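Local coordinates for Lys-gingipain W83 (Porphyromonas gingivalis, PDB 4ITC), which cleaves proteins after lysine as a secreted cysteine protease and possible virulence factor, the chain here being its calcium-binding K1 cleaved adhesin domain, a beta sandwich, at residues G27-N32 and Y46-G51. Numbering follows the deposited sequence.
Sequences GWKPGN and YSESFG
Lys29 packs its CB over one face of the Tyr46 ring and extends its ammonium group to Glu48. Lys29 CB makes a CH-pi contact with the Tyr46 ring, 4.1 Å from its centroid. CG stands beside the backbone N, anti to the carbonyl carbon (chi1 -71°); beyond it the extended chain crosses the phenol obliquely, bringing Lys29 CD within 3.7 Å of Tyr46 OH. Lys29 CE then lies 3.3 Å from Glu48 OE2, and Lys29 NZ closes a salt bridge of 2.7 Å to the same oxygen, which it meets from above the carboxylate plane. A long aliphatic chain ending in an ammonium group suits this path over a ring to an acid. One water joins NZ, Tyr46 OH and Glu48 OE1; a second donates to Glu48 OE2 and Gly27 O and accepts from Glu48 N, so OE2 receives both NZ and a water. Beneath the side chains, Lys29 and Tyr46 form an antiparallel hydrogen-bonded pair in the beta hairpin of strands 29-32 and 43-48, part of one sheet of the adhesin beta sandwich. Gly31 has no side chain, so the Tyr46 ring edge can come up to it, with Tyr46 CD1 3.9 Å from Gly31 CA. Trp28 and Ser47 meet in the buried layer: Ser47 CB sits over the centre of the Trp28 six-membered ring, 3.7 Å from its centroid. Small enough to fit there, Ser47 turns OG to His153 and to Asn62, a ligand of a bound calcium ion.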
loop_
_atom_site.group_PDB
_atom_site.type_symbol
_atom_site.label_atom_id
_atom_site.label_comp_id
_atom_site.label_asym_id
_atom_site.label_seq_id
_atom_site.Cartn_x
_atom_site.Cartn_y
_atom_site.Cartn_z
ATOM N N GLY A 27 8.705 6.114 -5.880
ATOM C CA GLY A 27 8.084 5.711 -4.615
ATOM C C GLY A 27 6.598 5.510 -4.801
ATOM O O GLY A 27 6.081 5.422 -5.933
ATOM N N TRP A 28 5.890 5.522 -3.677
ATOM C CA TRP A 28 4.426 5.490 -3.715
ATOM C C TRP A 28 3.943 6.804 -4.347
ATOM O O TRP A 28 4.477 7.878 -4.021
ATOM C CB TRP A 28 3.819 5.357 -2.308
ATOM C CG TRP A 28 3.976 3.978 -1.720
ATOM C CD1 TRP A 28 4.983 3.510 -0.903
ATOM C CD2 TRP A 28 3.067 2.897 -1.890
ATOM N NE1 TRP A 28 4.760 2.199 -0.596
ATOM C CE2 TRP A 28 3.572 1.798 -1.169
ATOM C CE3 TRP A 28 1.871 2.748 -2.605
ATOM C CZ2 TRP A 28 2.922 0.573 -1.120
ATOM C CZ3 TRP A 28 1.221 1.539 -2.570
ATOM C CH2 TRP A 28 1.757 0.443 -1.837
ATOM N N LYS A 29 2.957 6.709 -5.223
ATOM C CA LYS A 29 2.496 7.831 -6.067
ATOM C C LYS A 29 0.975 7.847 -6.060
ATOM O O LYS A 29 0.333 6.827 -5.912
ATOM C CB LYS A 29 2.946 7.598 -7.509
ATOM C CG LYS A 29 4.411 7.760 -7.738
ATOM C CD LYS A 29 4.784 7.234 -9.111
ATOM C CE LYS A 29 6.275 7.266 -9.332
ATOM N NZ LYS A 29 6.589 6.914 -10.742
ATOM N N PRO A 30 0.384 9.004 -6.273
ATOM C CA PRO A 30 -1.053 9.100 -6.467
ATOM C C PRO A 30 -1.483 8.562 -7.825
ATOM O O PRO A 30 -0.869 8.890 -8.852
ATOM C CB PRO A 30 -1.296 10.622 -6.412
ATOM C CG PRO A 30 -0.021 11.209 -6.872
ATOM C CD PRO A 30 1.067 10.297 -6.396
ATOM N N GLY A 31 -2.563 7.781 -7.831
ATOM C CA GLY A 31 -3.143 7.261 -9.044
ATOM C C GLY A 31 -4.578 7.710 -9.122
ATOM O O GLY A 31 -5.239 7.880 -8.102
ATOM N N ASN A 32 -5.066 7.903 -10.336
ATOM C CA ASN A 32 -6.506 8.090 -10.486
ATOM C C ASN A 32 -7.045 7.625 -11.801
ATOM O O ASN A 32 -6.282 7.302 -12.732
ATOM C CB ASN A 32 -6.889 9.534 -10.275
ATOM C CG ASN A 32 -5.969 10.451 -10.963
ATOM O OD1 ASN A 32 -5.079 11.069 -10.346
ATOM N ND2 ASN A 32 -6.101 10.492 -12.281
ATOM N N TYR A 46 -0.249 4.017 -5.623
ATOM C CA TYR A 46 0.375 2.860 -6.234
ATOM C C TYR A 46 1.889 2.954 -6.170
ATOM O O TYR A 46 2.478 4.030 -5.978
ATOM C CB TYR A 46 -0.066 2.681 -7.677
ATOM C CG TYR A 46 0.496 3.699 -8.638
ATOM C CD1 TYR A 46 -0.063 4.970 -8.742
ATOM C CD2 TYR A 46 1.553 3.390 -9.452
ATOM C CE1 TYR A 46 0.420 5.876 -9.637
ATOM C CE2 TYR A 46 2.064 4.303 -10.363
ATOM C CZ TYR A 46 1.494 5.561 -10.445
ATOM O OH TYR A 46 1.997 6.490 -11.364
ATOM N N SER A 47 2.528 1.786 -6.274
ATOM C CA SER A 47 3.964 1.679 -6.279
ATOM C C SER A 47 4.361 0.664 -7.346
ATOM O O SER A 47 3.699 -0.358 -7.555
ATOM C CB SER A 47 4.456 1.255 -4.906
ATOM O OG SER A 47 5.846 1.054 -4.872
ATOM N N GLU A 48 5.458 0.970 -8.055
ATOM C CA GLU A 48 5.883 0.263 -9.257
ATOM C C GLU A 48 6.992 -0.757 -9.012
ATOM O O GLU A 48 8.049 -0.434 -8.433
ATOM C CB GLU A 48 6.422 1.289 -10.258
ATOM C CG GLU A 48 5.392 2.311 -10.697
ATOM C CD GLU A 48 6.029 3.573 -11.233
ATOM O OE1 GLU A 48 5.761 3.860 -12.438
ATOM O OE2 GLU A 48 6.816 4.244 -10.500
ATOM N N SER A 49 6.816 -1.969 -9.559
ATOM C CA SER A 49 7.933 -2.886 -9.771
ATOM C C SER A 49 8.415 -2.952 -11.214
ATOM O O SER A 49 9.409 -3.635 -11.499
ATOM C CB SER A 49 7.565 -4.292 -9.271
ATOM O OG SER A 49 6.689 -4.923 -10.144
ATOM N N PHE A 50 7.718 -2.242 -12.103
ATOM C CA PHE A 50 8.084 -2.068 -13.509
ATOM C C PHE A 50 7.471 -0.741 -13.909
ATOM O O PHE A 50 6.303 -0.497 -13.624
ATOM C CB PHE A 50 7.481 -3.193 -14.346
ATOM C CG PHE A 50 7.817 -3.114 -15.834
ATOM C CD1 PHE A 50 7.016 -2.386 -16.681
ATOM C CD2 PHE A 50 8.967 -3.697 -16.322
ATOM C CE1 PHE A 50 7.313 -2.288 -18.035
ATOM C CE2 PHE A 50 9.283 -3.608 -17.673
ATOM C CZ PHE A 50 8.449 -2.906 -18.509
ATOM N N GLY A 51 8.246 0.089 -14.597
ATOM C CA GLY A 51 7.748 1.413 -15.047
ATOM C C GLY A 51 7.539 1.422 -16.568
ATOM O O GLY A 51 8.331 0.873 -17.332
HETATM O O HOH W 1 6.787 3.650 -7.893
HETATM O O HOH W 2 4.286 6.347 -12.953
HETATM O O HOH W 3 1.286 9.190 -10.660
#